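Local coordinates for uncharacterized protein lp_2664 (PDB 2PJQ), which is of unknown function but belongs to the HD-domain family, whose members are typically metal-dependent phosphohydrolases, and therefore probably hydrolyses phosphate esters, at the interface of chains A and B. Residues are numbered along the deposited sequence; one frame, centred on the assembly and turned at random. Chains: chain A/B, Uncharacterized protein lp_2664.

Contact 1: the interface of chains A and B. Residues chain A 216, 220; chain B 133-136, 202, 205.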
loop_
_atom_site.group_PDB
_atom_site.type_symbol
_atom_site.label_atom_id
_atom_site.label_comp_id
_atom_site.label_asym_id
_atom_site.label_seq_id
_atom_site.Cartn_x
_atom_site.Cartn_y
_atom_site.Cartn_z
ATOM N N GLU A 216 7.190 -11.177 -10.940
ATOM C CA GLU A 216 5.767 -11.374 -11.250
ATOM C C GLU A 216 5.275 -10.444 -12.361
ATOM O O GLU A 216 4.489 -10.841 -13.220
ATOM C CB GLU A 216 4.930 -11.165 -9.975
ATOM C CG GLU A 216 5.035 -12.332 -8.987
ATOM C CD GLU A 216 4.372 -12.086 -7.626
ATOM O OE1 GLU A 216 3.267 -11.501 -7.559
ATOM O OE2 GLU A 216 4.956 -12.509 -6.610
ATOM N N ASP A 220 4.249 -12.028 -16.196
ATOM C CA ASP A 220 3.062 -11.674 -16.957
ATOM C C ASP A 220 3.559 -11.085 -18.275
ATOM O O ASP A 220 3.457 -11.769 -19.315
ATOM C CB ASP A 220 2.238 -10.621 -16.208
ATOM C CG ASP A 220 1.822 -11.078 -14.832
ATOM O OD1 ASP A 220 1.866 -12.298 -14.579
ATOM O OD2 ASP A 220 1.437 -10.222 -14.007
ATOM N N ILE B 133 -2.773 -11.443 -5.957
ATOM C CA ILE B 133 -1.916 -12.168 -5.033
ATOM C C ILE B 133 -0.455 -12.015 -5.470
ATOM O O ILE B 133 -0.179 -11.519 -6.558
ATOM C CB ILE B 133 -2.271 -13.662 -5.001
ATOM C CG1 ILE B 133 -2.213 -14.231 -6.429
ATOM C CG2 ILE B 133 -3.634 -13.844 -4.340
ATOM C CD1 ILE B 133 -2.207 -15.762 -6.513
ATOM N N GLY B 134 0.477 -12.449 -4.630
ATOM C CA GLY B 134 1.882 -12.316 -4.972
ATOM C C GLY B 134 2.463 -11.006 -4.452
ATOM O O GLY B 134 1.905 -10.365 -3.554
ATOM N N ALA B 135 3.593 -10.592 -5.002
ATOM C CA ALA B 135 4.192 -9.360 -4.551
ATOM C C ALA B 135 3.316 -8.245 -5.084
ATOM O O ALA B 135 3.058 -7.250 -4.403
ATOM C CB ALA B 135 5.598 -9.242 -5.094
ATOM N N ILE B 136 2.846 -8.416 -6.313
ATOM C CA ILE B 136 2.000 -7.405 -6.920
ATOM C C ILE B 136 0.686 -7.355 -6.166
ATOM O O ILE B 136 0.083 -6.277 -6.023
ATOM C CB ILE B 136 1.741 -7.706 -8.402
ATOM C CG1 ILE B 136 3.006 -7.406 -9.222
ATOM C CG2 ILE B 136 0.560 -6.880 -8.897
ATOM C CD1 ILE B 136 2.916 -7.843 -10.680
ATOM N N ARG B 202 3.132 -17.597 -5.895
ATOM C CA ARG B 202 2.585 -16.297 -5.538
ATOM C C ARG B 202 1.900 -16.257 -4.170
ATOM O O ARG B 202 1.360 -15.222 -3.778
ATOM C CB ARG B 202 1.621 -15.811 -6.620
ATOM C CG ARG B 202 2.293 -15.526 -7.953
ATOM C CD ARG B 202 1.498 -14.516 -8.787
ATOM N NE ARG B 202 1.968 -14.430 -10.170
ATOM C CZ ARG B 202 1.514 -13.558 -11.065
ATOM N NH1 ARG B 202 0.575 -12.678 -10.732
ATOM N NH2 ARG B 202 1.989 -13.573 -12.302
ATOM N N VAL B 205 5.046 -15.589 -0.874
ATOM C CA VAL B 205 5.510 -14.229 -0.594
ATOM C C VAL B 205 4.546 -13.475 0.312
ATOM O O VAL B 205 4.968 -12.711 1.179
ATOM C CB VAL B 205 5.689 -13.393 -1.885
ATOM C CG1 VAL B 205 6.463 -12.111 -1.567
ATOM C CG2 VAL B 205 6.401 -14.232 -2.967
#
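In this HD-domain protein the N-terminus of helix 134-146 of chain B, which directly follows the aspartate-rich DADRLDAI stretch of the family, is capped by the carboxylate of A:Glu216 from helix 204-219 of the other copy. Both carboxylate oxygens face the backbone N-H of B:Ala135. OE2 of A:Glu216 lies 2.8 Å from B:Ala135 N and makes the straighter bond, 161° at the hydrogen. OE1 of A:Glu216, 2.7 Å from the same B:Ala135 N, takes a more bent one. Each oxygen is met on its syn side from somewhat out of the carboxylate plane, so the donor sits in the mouth of the carboxylate but displaced from its plane. B:Ile136 N adds a weak bond to OE1. The glutamate reaches this far because its chain is stretched beyond CG (chi2 172°). The negative group at the helix start is likely to be favoured by the helix dipole. Along its stem, CB of A:Glu216 is 3.9 Å from CD1 of B:Ile136 and also lies over the centre of the B:Arg202 guanidinium, 4.3 Å above that plane. The arginine and glutamate chains run antiparallel alongside each other, with CD of A:Glu216 and CD of B:Arg202 3.9 Å apart, so the arginine tip continues beyond A:Glu216 to A:Asp220. There NH2 of B:Arg202 forms a salt bridge with the carboxylate OD1 of A:Asp220 at 2.6 Å. This oxygen lies at the guanidinium edge, almost in its plane, although the two planar groups are turned 35° apart.

Contact 2: the interface of chains A and B. Residues chain A 134-136, 205; chain B 208, 212-213, 216.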
loop_
_atom_site.group_PDB
_atom_site.type_symbol
_atom_site.label_atom_id
_atom_site.label_comp_id
_atom_site.label_asym_id
_atom_site.label_seq_id
_atom_site.Cartn_x
_atom_site.Cartn_y
_atom_site.Cartn_z
ATOM N N GLY A 134 11.281 -3.180 6.693
ATOM C CA GLY A 134 10.671 -4.383 7.208
ATOM C C GLY A 134 9.288 -4.437 6.583
ATOM O O GLY A 134 8.923 -3.558 5.807
ATOM N N ALA A 135 8.530 -5.476 6.912
ATOM C CA ALA A 135 7.183 -5.672 6.389
ATOM C C ALA A 135 6.355 -4.412 6.614
ATOM O O ALA A 135 5.594 -3.973 5.725
ATOM C CB ALA A 135 6.538 -6.851 7.083
ATOM N N ILE A 136 6.514 -3.821 7.797
ATOM C CA ILE A 136 5.784 -2.609 8.119
ATOM C C ILE A 136 6.112 -1.478 7.150
ATOM O O ILE A 136 5.217 -0.770 6.688
ATOM C CB ILE A 136 6.051 -2.182 9.551
ATOM C CG1 ILE A 136 5.146 -3.006 10.485
ATOM C CG2 ILE A 136 5.839 -0.689 9.688
ATOM C CD1 ILE A 136 5.339 -2.750 11.976
ATOM N N VAL A 205 13.161 -8.872 3.830
ATOM C CA VAL A 205 11.754 -8.862 3.435
ATOM C C VAL A 205 11.465 -7.846 2.347
ATOM O O VAL A 205 10.729 -8.109 1.412
ATOM C CB VAL A 205 10.857 -8.504 4.634
ATOM C CG1 VAL A 205 9.445 -9.007 4.379
ATOM C CG2 VAL A 205 11.454 -9.079 5.933
ATOM N N GLU B 208 5.293 -14.448 3.679
ATOM C CA GLU B 208 6.569 -13.926 4.126
ATOM C C GLU B 208 6.374 -12.492 4.613
ATOM O O GLU B 208 7.147 -11.999 5.432
ATOM C CB GLU B 208 7.593 -13.977 2.981
ATOM C CG GLU B 208 8.516 -15.200 3.028
ATOM C CD GLU B 208 8.624 -15.943 1.691
ATOM O OE1 GLU B 208 8.857 -15.277 0.656
ATOM O OE2 GLU B 208 8.494 -17.194 1.678
ATOM N N GLN B 212 5.973 -11.743 8.763
ATOM C CA GLN B 212 7.029 -10.768 8.963
ATOM C C GLN B 212 6.430 -9.516 9.582
ATOM O O GLN B 212 6.992 -8.937 10.516
ATOM C CB GLN B 212 7.678 -10.418 7.625
ATOM C CG GLN B 212 8.930 -11.216 7.338
ATOM C CD GLN B 212 10.032 -10.895 8.315
ATOM O OE1 GLN B 212 10.744 -11.787 8.765
ATOM N NE2 GLN B 212 10.182 -9.610 8.648
ATOM N N PHE B 213 5.279 -9.106 9.054
ATOM C CA PHE B 213 4.575 -7.921 9.543
ATOM C C PHE B 213 4.225 -8.020 11.029
ATOM O O PHE B 213 4.543 -7.119 11.800
ATOM C CB PHE B 213 3.294 -7.686 8.723
ATOM C CG PHE B 213 2.583 -6.409 9.062
ATOM C CD1 PHE B 213 2.022 -6.215 10.322
ATOM C CD2 PHE B 213 2.507 -5.380 8.135
ATOM C CE1 PHE B 213 1.401 -5.015 10.650
ATOM C CE2 PHE B 213 1.886 -4.168 8.457
ATOM C CZ PHE B 213 1.332 -3.986 9.715
ATOM N N GLU B 216 7.381 -8.238 13.389
ATOM C CA GLU B 216 7.901 -6.886 13.553
ATOM C C GLU B 216 7.034 -6.063 14.494
ATOM O O GLU B 216 7.531 -5.424 15.420
ATOM C CB GLU B 216 8.001 -6.199 12.190
ATOM C CG GLU B 216 9.336 -6.431 11.510
ATOM C CD GLU B 216 9.324 -6.175 10.002
ATOM O OE1 GLU B 216 8.785 -5.125 9.573
ATOM O OE2 GLU B 216 9.876 -7.024 9.255
#
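A:Ala135 and A:Ile136, in the first turn of helix 134-148 of this HD-domain protein, turn their backbone N-H groups towards the carboxylate of B:Glu216, while their side chains rest on B:Phe213 and B:Gln212 of helix 204-219. The carboxylate divides its oxygens between the two donors. A:Ala135 N bonds the syn lone pair of OE2 of B:Glu216 at 3.1 Å. OE1 of B:Glu216 receives A:Ile136 N at 3.2 Å, nearly straight (168° at the hydrogen) but from 28° out of the carboxylate plane. OE1 also lies near A:Ala135 N, but the N-H is not aimed at it, so this is no bond. Replacing B:Glu216 by an alanine would probably leave both N-H groups without these acceptors and remove the negative charge facing the start of the helix. Beside this cap, A:Ile136 and B:Phe213 meet at about a right angle, CG1 of A:Ile136 standing over the centre of the ring and 4.0 Å from its CE2. With CG anti to the backbone N (chi1 -174°), the phenylalanine ring is directed towards A:Ile136. Between the ring and the glutamine, the methyl CB of A:Ala135 sits against the partner helix, 3.7 Å from CB of B:Phe213 and 3.8 Å from CB of B:Gln212. A:Val205 and B:Gln212 reach towards each other, and both valine methyls rest against the glutamine stem from one side: CG1 of A:Val205 lies 3.7 Å from CG of B:Gln212, and CG2, turned towards the side-chain amide, is 3.6 Å from that same CG.

The C-alpha centres of contact 1 and contact 2 lie about 16 Å apart. Their glutamate caps are twins under the two-fold symmetry of the A/B interface, though the bonding differs in detail and the patches take in different neighbours: contact 1 adds the Arg202-Asp220 salt bridge, contact 2 the packing of Phe213 and Gln212. Helix 204-219 of each copy serves both: its C-terminal part supplies the capping glutamate, while its beginning, at Val205, belongs to the receiving surface. Each subunit thus both offers a capping glutamate and receives one. Such reciprocal helix packing would fit a dimer, although the structure alone does not show that it forms in solution.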